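Local coordinates for putative exported protein (Bacteroides fragilis, PDB 4RAA) that is of unknown function but folds as a six-bladed beta-propeller of the YWTD superfamily and is probably an exported lipoprotein, at residues H218-E223 / Y257-T262; I11-H16 / L266-M271. One frame throughout, in Å; residues are numbered along the deposited sequence. Where two conformers were deposited one is given.

Contact 1: residues H218-E223 / Y257-T262; sequences HSFSFE and YCVEET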
# COMPACT_ATOMS: atom_id res chain seq x y z
N HIS A 218 -2.96 -12.24 -32.64
CA HIS A 218 -3.60 -11.73 -33.87
C HIS A 218 -2.73 -10.63 -34.47
O HIS A 218 -2.11 -9.89 -33.72
CB HIS A 218 -4.99 -11.12 -33.62
CG HIS A 218 -5.91 -11.97 -32.80
ND1 HIS A 218 -6.68 -12.98 -33.34
CD2 HIS A 218 -6.20 -11.96 -31.47
CE1 HIS A 218 -7.39 -13.55 -32.38
NE2 HIS A 218 -7.11 -12.95 -31.24
N SER A 219 -2.69 -10.54 -35.79
CA SER A 219 -2.03 -9.41 -36.49
C SER A 219 -3.02 -8.87 -37.54
O SER A 219 -3.80 -9.63 -38.12
CB SER A 219 -0.68 -9.79 -37.10
OG SER A 219 -0.81 -10.75 -38.13
N PHE A 220 -2.99 -7.56 -37.76
CA PHE A 220 -3.91 -6.90 -38.68
C PHE A 220 -3.21 -6.20 -39.84
O PHE A 220 -2.05 -5.82 -39.76
CB PHE A 220 -4.76 -5.87 -37.95
CG PHE A 220 -5.35 -6.37 -36.66
CD1 PHE A 220 -6.43 -7.25 -36.69
CD2 PHE A 220 -4.84 -5.96 -35.42
CE1 PHE A 220 -7.00 -7.72 -35.51
CE2 PHE A 220 -5.40 -6.44 -34.23
CZ PHE A 220 -6.49 -7.33 -34.28
N SER A 221 -3.96 -6.07 -40.92
CA SER A 221 -3.56 -5.31 -42.10
C SER A 221 -4.87 -4.74 -42.64
O SER A 221 -5.91 -5.42 -42.60
CB SER A 221 -2.85 -6.17 -43.14
OG SER A 221 -3.71 -7.16 -43.65
N PHE A 222 -4.82 -3.49 -43.10
CA PHE A 222 -5.98 -2.80 -43.65
C PHE A 222 -5.61 -2.36 -45.05
O PHE A 222 -4.48 -1.93 -45.27
CB PHE A 222 -6.33 -1.60 -42.77
CG PHE A 222 -6.69 -1.97 -41.35
CD1 PHE A 222 -5.69 -2.18 -40.39
CD2 PHE A 222 -8.03 -2.13 -40.97
CE1 PHE A 222 -6.01 -2.53 -39.07
CE2 PHE A 222 -8.35 -2.48 -39.66
CZ PHE A 222 -7.34 -2.69 -38.71
N GLU A 223 -6.54 -2.49 -46.00
CA GLU A 223 -6.29 -2.11 -47.39
C GLU A 223 -6.09 -0.59 -47.47
O GLU A 223 -6.84 0.17 -46.83
CB GLU A 223 -7.44 -2.57 -48.31
CG GLU A 223 -7.24 -2.29 -49.81
CD GLU A 223 -8.46 -2.58 -50.68
OE1 GLU A 223 -9.61 -2.51 -50.20
OE2 GLU A 223 -8.26 -2.86 -51.88
N TYR A 257 -6.49 3.33 -33.04
CA TYR A 257 -7.20 2.05 -33.18
C TYR A 257 -7.38 1.38 -31.83
O TYR A 257 -6.43 1.36 -31.05
CB TYR A 257 -6.53 1.08 -34.19
CG TYR A 257 -5.42 0.19 -33.67
CD1 TYR A 257 -4.09 0.65 -33.59
CD2 TYR A 257 -5.68 -1.14 -33.27
CE1 TYR A 257 -3.07 -0.18 -33.11
CE2 TYR A 257 -4.67 -1.97 -32.79
CZ TYR A 257 -3.37 -1.49 -32.72
OH TYR A 257 -2.39 -2.31 -32.26
N CYS A 258 -8.59 0.88 -31.56
CA CYS A 258 -8.88 0.15 -30.32
C CYS A 258 -9.42 -1.23 -30.70
O CYS A 258 -10.00 -1.39 -31.76
CB CYS A 258 -9.86 0.92 -29.42
SG CYS A 258 -11.60 0.87 -29.90
N VAL A 259 -9.20 -2.21 -29.83
CA VAL A 259 -9.64 -3.59 -30.07
C VAL A 259 -10.39 -4.12 -28.85
O VAL A 259 -9.97 -3.92 -27.69
CB VAL A 259 -8.46 -4.57 -30.35
CG1 VAL A 259 -8.97 -5.98 -30.64
CG2 VAL A 259 -7.58 -4.08 -31.50
N GLU A 260 -11.52 -4.77 -29.16
CA GLU A 260 -12.32 -5.48 -28.15
C GLU A 260 -12.53 -6.89 -28.70
O GLU A 260 -12.89 -7.08 -29.86
CB GLU A 260 -13.63 -4.77 -27.82
CG GLU A 260 -14.48 -5.50 -26.77
CD GLU A 260 -13.69 -5.98 -25.54
OE1 GLU A 260 -12.77 -5.27 -25.06
OE2 GLU A 260 -14.01 -7.08 -25.03
N GLU A 261 -12.24 -7.88 -27.86
CA GLU A 261 -12.33 -9.28 -28.26
C GLU A 261 -13.28 -10.05 -27.34
O GLU A 261 -13.39 -9.73 -26.15
CB GLU A 261 -10.92 -9.90 -28.26
CG GLU A 261 -10.81 -11.17 -29.09
CD GLU A 261 -9.42 -11.80 -29.12
OE1 GLU A 261 -8.39 -11.13 -28.85
OE2 GLU A 261 -9.34 -12.99 -29.46
N THR A 262 -13.99 -11.03 -27.91
CA THR A 262 -14.88 -11.96 -27.18
C THR A 262 -14.50 -13.38 -27.64
O THR A 262 -13.51 -13.54 -28.35
CB THR A 262 -16.39 -11.67 -27.42
OG1 THR A 262 -16.75 -11.99 -28.77
CG2 THR A 262 -16.73 -10.21 -27.14
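The imidazole of His218 meets the carboxylate of Glu261 at its edge, while the phenyl ring of Phe220 has CG2 of Val259 at an oblique approach. In the first pair the two side chains approach from opposite directions, with imidazole and carboxylate planes 75° apart. His218 NE2 donates to Glu261 OE2 over 2.9 Å, a bent bond with an N-H...O angle of 136°: the oxygen is moderately tilted from the ring plane, and the ring nitrogen in turn stands above the carboxylate plane. Glu261 is extended beyond CG, with CG anti to the backbone N (chi1 -160°), and this carries its acid group across the gap to the histidine.

Two residues further along strand 213-222, the interaction becomes apolar, and Phe220 CE2 lies 4.2 Å from Val259 CG2. This is face-to-face packing of adjacent propeller blades, each strand sending alternate side chains into the interface. The backbones stay well apart, with CA of His218 10.7 Å from CA of Glu261.

Lys283 forms a salt bridge with Glu261 OE2, and Tyr190 hydrogen-bonds to OE1. The buried carboxylate is therefore gripped through both oxygens, by an imidazole, an ammonium and a phenol, a setting that would be expected to favour the ionised form of Glu261.

Contact 2: residues I11-H16 / L266-M271; sequences ISFKEH and LFVCYM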
# COMPACT_ATOMS: atom_id res chain seq x y z
N ILE A 11 -5.25 -10.95 -40.15
CA ILE A 11 -6.68 -10.63 -40.24
C ILE A 11 -6.70 -9.44 -41.19
O ILE A 11 -6.47 -8.30 -40.78
CB ILE A 11 -7.29 -10.32 -38.86
CG1 ILE A 11 -7.25 -11.58 -37.99
CG2 ILE A 11 -8.74 -9.82 -39.00
CD1 ILE A 11 -7.74 -11.39 -36.57
N SER A 12 -6.95 -9.71 -42.47
CA SER A 12 -6.93 -8.69 -43.52
C SER A 12 -8.29 -8.05 -43.63
O SER A 12 -9.27 -8.76 -43.79
CB SER A 12 -6.58 -9.31 -44.88
OG SER A 12 -5.33 -9.96 -44.82
N PHE A 13 -8.33 -6.72 -43.55
CA PHE A 13 -9.55 -5.94 -43.71
C PHE A 13 -9.50 -5.20 -45.05
O PHE A 13 -8.58 -4.43 -45.29
CB PHE A 13 -9.67 -4.91 -42.59
CG PHE A 13 -9.91 -5.50 -41.24
CD1 PHE A 13 -11.18 -5.95 -40.89
CD2 PHE A 13 -8.89 -5.61 -40.31
CE1 PHE A 13 -11.43 -6.51 -39.64
CE2 PHE A 13 -9.13 -6.16 -39.06
CZ PHE A 13 -10.40 -6.61 -38.72
N LYS A 14 -10.48 -5.45 -45.92
CA LYS A 14 -10.56 -4.75 -47.22
C LYS A 14 -11.30 -3.45 -46.89
O LYS A 14 -12.00 -3.40 -45.87
CB LYS A 14 -11.24 -5.62 -48.29
CG LYS A 14 -10.65 -7.03 -48.36
CD LYS A 14 -11.05 -7.82 -49.60
CE LYS A 14 -10.04 -7.72 -50.74
NZ LYS A 14 -9.85 -6.34 -51.25
N GLU A 15 -11.13 -2.41 -47.71
CA GLU A 15 -11.74 -1.09 -47.44
C GLU A 15 -13.24 -1.16 -47.30
O GLU A 15 -13.77 -0.91 -46.24
CB GLU A 15 -11.40 -0.02 -48.49
CG GLU A 15 -9.97 0.49 -48.46
CD GLU A 15 -9.72 1.67 -49.40
OE1 GLU A 15 -10.58 2.57 -49.49
OE2 GLU A 15 -8.63 1.71 -50.02
N HIS A 16 -13.90 -1.54 -48.39
CA HIS A 16 -15.36 -1.62 -48.45
C HIS A 16 -15.85 -3.05 -48.32
O HIS A 16 -15.09 -4.01 -48.44
CB HIS A 16 -15.87 -1.02 -49.78
CG HIS A 16 -15.35 0.36 -50.08
ND1 HIS A 16 -15.72 1.47 -49.34
CD2 HIS A 16 -14.52 0.80 -51.04
CE1 HIS A 16 -15.12 2.54 -49.83
NE2 HIS A 16 -14.38 2.16 -50.87
N LEU A 266 -14.33 -10.26 -32.88
CA LEU A 266 -13.31 -9.28 -32.57
C LEU A 266 -13.58 -8.00 -33.39
O LEU A 266 -13.57 -8.04 -34.62
CB LEU A 266 -11.94 -9.90 -32.89
CG LEU A 266 -10.61 -9.19 -32.63
CD1 LEU A 266 -9.48 -10.22 -32.63
CD2 LEU A 266 -10.32 -8.09 -33.64
N PHE A 267 -13.86 -6.90 -32.69
CA PHE A 267 -14.17 -5.59 -33.29
C PHE A 267 -12.95 -4.69 -33.19
O PHE A 267 -12.29 -4.66 -32.14
CB PHE A 267 -15.33 -4.90 -32.56
CG PHE A 267 -16.71 -5.43 -32.87
CD1 PHE A 267 -16.95 -6.74 -33.30
CD2 PHE A 267 -17.81 -4.61 -32.62
CE1 PHE A 267 -18.25 -7.18 -33.55
CE2 PHE A 267 -19.10 -5.05 -32.86
CZ PHE A 267 -19.33 -6.33 -33.32
N VAL A 268 -12.67 -3.96 -34.27
CA VAL A 268 -11.53 -3.05 -34.34
C VAL A 268 -12.00 -1.67 -34.80
O VAL A 268 -12.27 -1.47 -35.98
CB VAL A 268 -10.44 -3.57 -35.32
CG1 VAL A 268 -9.14 -2.79 -35.13
CG2 VAL A 268 -10.19 -5.06 -35.12
N CYS A 269 -12.13 -0.72 -33.87
CA CYS A 269 -12.45 0.67 -34.25
C CYS A 269 -11.12 1.33 -34.53
O CYS A 269 -10.14 1.03 -33.86
CB CYS A 269 -13.16 1.43 -33.15
SG CYS A 269 -14.76 0.72 -32.78
N TYR A 270 -11.11 2.20 -35.53
CA TYR A 270 -9.91 2.94 -35.91
C TYR A 270 -10.22 4.25 -36.66
O TYR A 270 -11.36 4.49 -37.03
CB TYR A 270 -8.95 2.05 -36.72
CG TYR A 270 -9.46 1.56 -38.05
CD1 TYR A 270 -10.21 0.38 -38.15
CD2 TYR A 270 -9.18 2.26 -39.23
CE1 TYR A 270 -10.68 -0.08 -39.39
CE2 TYR A 270 -9.64 1.81 -40.47
CZ TYR A 270 -10.38 0.64 -40.55
OH TYR A 270 -10.83 0.20 -41.77
N MSE A 271 -9.19 5.07 -36.85
CA MSE A 271 -9.31 6.35 -37.55
C MSE A 271 -8.34 6.43 -38.70
O MSE A 271 -7.22 5.93 -38.62
CB MSE A 271 -9.06 7.44 -36.53
CG MSE A 271 -10.22 7.53 -35.54
SE MSE A 271 -10.66 9.43 -35.32
CE MSE A 271 -10.75 9.32 -33.34
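Ile11 and Phe13 face Leu266 and Val268 across the interface between two blades of the beta-propeller. Strand 10-13, close to the N-terminus, lies at the edge of one blade beside strand 213-222, whereas strand 265-272 runs inside the next blade. Ile11 comes first: the end of its extended chain, CD1, approaches Leu266 CD1 at 4.5 Å, a loose meeting of two methyl groups. Ser12 takes no part, and its OG makes a weak hydrogen bond with Ser221 OG.

Phe13 brings its side chain back toward the neighbouring blade. Its CG is anti to the carbonyl carbon (chi1 -68°), which sends the ring over the gap to Val268. Phe222 stacks on that ring, and the Phe13 side chain also touches Phe220 and Thr288, so strands of both blades surround it. After Phe13 the strand gives way to a loop, where the backbone N of Glu15 is bonded to Glu223 and its carbonyl O to Asn290.

No hydrogen bond joins the two segments. CA of Phe13 stays 10.0 Å from CA of Val268, and side chains alone span the gap. The closest approach is made by the far end of the phenyl ring, Phe13 CZ, which reaches Val268 CG2 at 3.9 Å.

In the fold
Both contacts are buried and join the same two blades, their centres about 6 Å apart. Neither is a surface contact: the centre of contact 1 lies about 13 Å from the centre of the chain, that of contact 2 about 16 Å. Strands 213-222 and 10-13 are parallel neighbours in one sheet, 254-261 and 265-272 antiparallel neighbours in the other. Contact 1 is nested within the longer loop closed by contact 2, which places N-terminal strand 10-13 at the edge of the sheet containing 213-222. Contact 1 combines an apolar pair with a histidine-carboxylate pair, whereas contact 2 is purely apolar. Phe222 of contact 1 also meets the ring of Tyr270 in 266-271.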